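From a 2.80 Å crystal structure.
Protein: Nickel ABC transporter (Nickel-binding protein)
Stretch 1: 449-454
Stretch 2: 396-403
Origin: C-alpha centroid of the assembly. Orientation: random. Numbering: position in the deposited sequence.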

# COMPACT_ATOMS: atom_id res chain seq x y z
N LYS A 449 -21.81 -2.91 -7.39
CA LYS A 449 -20.67 -3.55 -8.06
C LYS A 449 -19.88 -2.67 -9.00
O LYS A 449 -19.72 -3.01 -10.15
CB LYS A 449 -21.14 -4.80 -8.80
CG LYS A 449 -20.05 -5.85 -8.97
CD LYS A 449 -19.38 -6.25 -7.64
CE LYS A 449 -20.21 -7.30 -6.87
NZ LYS A 449 -19.59 -7.75 -5.59
N ILE A 450 -19.37 -1.54 -8.53
CA ILE A 450 -18.65 -0.65 -9.42
C ILE A 450 -17.30 -1.16 -9.93
O ILE A 450 -16.92 -0.85 -11.03
CB ILE A 450 -18.60 0.79 -8.94
CG1 ILE A 450 -19.85 1.52 -9.39
CG2 ILE A 450 -17.47 1.55 -9.58
CD1 ILE A 450 -20.87 1.64 -8.37
N HIS A 451 -16.56 -1.99 -9.24
CA HIS A 451 -15.57 -2.71 -10.05
C HIS A 451 -15.45 -4.13 -9.54
O HIS A 451 -16.20 -4.53 -8.65
CB HIS A 451 -14.24 -2.03 -10.01
CG HIS A 451 -14.26 -0.62 -10.51
ND1 HIS A 451 -14.43 -0.30 -11.84
CD2 HIS A 451 -14.07 0.56 -9.86
CE1 HIS A 451 -14.35 1.01 -11.99
NE2 HIS A 451 -14.12 1.56 -10.81
N SER A 452 -14.53 -4.90 -10.07
CA SER A 452 -14.41 -6.24 -9.55
C SER A 452 -13.08 -6.33 -8.88
O SER A 452 -12.07 -6.13 -9.52
CB SER A 452 -14.49 -7.30 -10.65
OG SER A 452 -14.63 -8.61 -10.10
N PHE A 453 -13.08 -6.65 -7.59
CA PHE A 453 -11.82 -6.73 -6.88
C PHE A 453 -11.39 -8.16 -6.76
O PHE A 453 -12.10 -8.98 -6.18
CB PHE A 453 -11.90 -6.02 -5.54
CG PHE A 453 -12.15 -4.57 -5.69
CD1 PHE A 453 -11.11 -3.71 -6.03
CD2 PHE A 453 -13.43 -4.08 -5.61
CE1 PHE A 453 -11.32 -2.34 -6.23
CE2 PHE A 453 -13.69 -2.72 -5.82
CZ PHE A 453 -12.62 -1.84 -6.14
N LEU A 454 -10.22 -8.43 -7.36
CA LEU A 454 -9.67 -9.77 -7.51
C LEU A 454 -8.80 -10.20 -6.35
O LEU A 454 -9.23 -10.98 -5.50
CB LEU A 454 -8.85 -9.80 -8.78
CG LEU A 454 -9.68 -9.40 -9.99
CD1 LEU A 454 -8.75 -9.15 -11.18
CD2 LEU A 454 -10.69 -10.49 -10.27
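Stretch 2 396-403: YYLNATYH

Stretch 2 is the last part of a helix, 396-402, and His403 is the first residue to leave helical phi/psi. Its N-to-C direction makes 136° with that of the strand of stretch 1, and the two axes come no closer than 13.7 Å, so side chains alone bridge the gap. The nearest CA pair, Ile450 CA and Tyr402 CA, is 8.9 Å apart. Lys449, with positive phi (37°), ends the preceding helix in a Schellman motif; Ile450 (phi/psi -69/-28) is still loop before the chain extends into the strand. Ile450, His451 and Phe453 all point their CA-to-CB bonds toward the helix, while Ser452, between the last two, is out of reach.

Tyr402 covers the most ground. Its CA-to-CB bond points sideways, but chi1 m (-66°) swings the ring so that its end comes nearer to stretch 1, while chi2 (-71°) sets the tilt of the ring plane and leaves the hydroxyl where it is. Ile450 CG2 lies 3.4 Å from Tyr402 CE1, an apolar contact at the edge of the tyrosine ring. His451, chi1 m (-59°), sets its CD2 3.4 Å from Tyr402 OH; the two rings meet obliquely, centroids 5.7 Å apart and planes at 42°. His451 NE2 is 4.3 Å from Thr401 CG2, whereas its ND1 is hydrogen-bonded elsewhere in the structure.

Tyr397 lies more than one helical turn before Tyr402, yet its t rotamer (chi1 162°) brings its hydroxyl to that of Tyr402, which donates a hydrogen bond from OH to Tyr397 OH at 3.1 Å. The edge of Phe453, chi1 m (-63°), meets this pair: Phe453 CZ is 3.5 Å from both Tyr397 OH and Tyr402 OH. Thr401, chi1 m (-48°), turns OG1 back along the helix to donate to Tyr397 O at 2.9 Å, leaving CG2 as its nearest atom to His451. No hydrogen bond crosses between the stretches; the contact is one of packing, burying 186 Å² in total.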

# COMPACT_ATOMS: atom_id res chain seq x y z
N TYR A 396 -8.13 9.63 -0.50
CA TYR A 396 -7.56 9.92 -1.80
C TYR A 396 -8.04 8.89 -2.79
O TYR A 396 -8.49 9.25 -3.87
CB TYR A 396 -6.03 9.99 -1.82
CG TYR A 396 -5.53 10.19 -3.25
CD1 TYR A 396 -5.37 11.49 -3.80
CD2 TYR A 396 -5.31 9.07 -4.09
CE1 TYR A 396 -4.96 11.66 -5.12
CE2 TYR A 396 -4.91 9.22 -5.41
CZ TYR A 396 -4.74 10.51 -5.92
OH TYR A 396 -4.35 10.60 -7.23
N TYR A 397 -7.96 7.62 -2.47
CA TYR A 397 -8.32 6.61 -3.46
C TYR A 397 -9.75 6.80 -3.96
O TYR A 397 -10.05 6.77 -5.17
CB TYR A 397 -8.20 5.24 -2.85
CG TYR A 397 -8.93 4.20 -3.61
CD1 TYR A 397 -8.47 3.79 -4.86
CD2 TYR A 397 -10.08 3.60 -3.08
CE1 TYR A 397 -9.12 2.77 -5.58
CE2 TYR A 397 -10.77 2.59 -3.79
CZ TYR A 397 -10.28 2.16 -5.05
OH TYR A 397 -10.92 1.16 -5.77
N LEU A 398 -10.64 6.98 -2.99
CA LEU A 398 -12.04 6.91 -3.28
C LEU A 398 -12.35 8.10 -4.09
O LEU A 398 -12.92 7.99 -5.16
CB LEU A 398 -12.87 6.93 -2.02
CG LEU A 398 -12.92 5.60 -1.31
CD1 LEU A 398 -13.53 5.81 0.05
CD2 LEU A 398 -13.70 4.61 -2.10
N ASN A 399 -11.96 9.26 -3.59
CA ASN A 399 -12.21 10.44 -4.34
C ASN A 399 -11.64 10.32 -5.77
O ASN A 399 -12.35 10.58 -6.76
CB ASN A 399 -11.66 11.65 -3.64
CG ASN A 399 -12.28 12.91 -4.16
OD1 ASN A 399 -13.34 13.35 -3.69
ND2 ASN A 399 -11.64 13.50 -5.16
N ALA A 400 -10.39 9.87 -5.87
CA ALA A 400 -9.75 9.80 -7.16
C ALA A 400 -10.49 8.87 -8.11
O ALA A 400 -10.60 9.15 -9.32
CB ALA A 400 -8.33 9.37 -7.01
N THR A 401 -11.04 7.79 -7.61
CA THR A 401 -11.55 6.77 -8.54
C THR A 401 -13.07 6.81 -8.79
O THR A 401 -13.59 6.23 -9.78
CB THR A 401 -11.08 5.40 -8.06
OG1 THR A 401 -9.67 5.48 -7.76
CG2 THR A 401 -11.30 4.35 -9.10
N TYR A 402 -13.78 7.52 -7.92
CA TYR A 402 -15.22 7.43 -7.88
C TYR A 402 -15.93 8.76 -7.99
O TYR A 402 -17.02 8.82 -8.50
CB TYR A 402 -15.63 6.73 -6.60
CG TYR A 402 -15.17 5.31 -6.57
CD1 TYR A 402 -15.78 4.36 -7.41
CD2 TYR A 402 -14.13 4.91 -5.74
CE1 TYR A 402 -15.37 3.04 -7.41
CE2 TYR A 402 -13.70 3.60 -5.72
CZ TYR A 402 -14.33 2.66 -6.57
OH TYR A 402 -13.94 1.34 -6.58
N HIS A 403 -15.32 9.82 -7.49
CA HIS A 403 -16.00 11.10 -7.58
C HIS A 403 -15.99 11.60 -9.02
O HIS A 403 -14.98 11.46 -9.70
CB HIS A 403 -15.37 12.11 -6.64
CG HIS A 403 -16.10 13.41 -6.63
ND1 HIS A 403 -16.10 14.26 -7.71
CD2 HIS A 403 -16.87 13.99 -5.69
CE1 HIS A 403 -16.84 15.32 -7.43
NE2 HIS A 403 -17.30 15.19 -6.20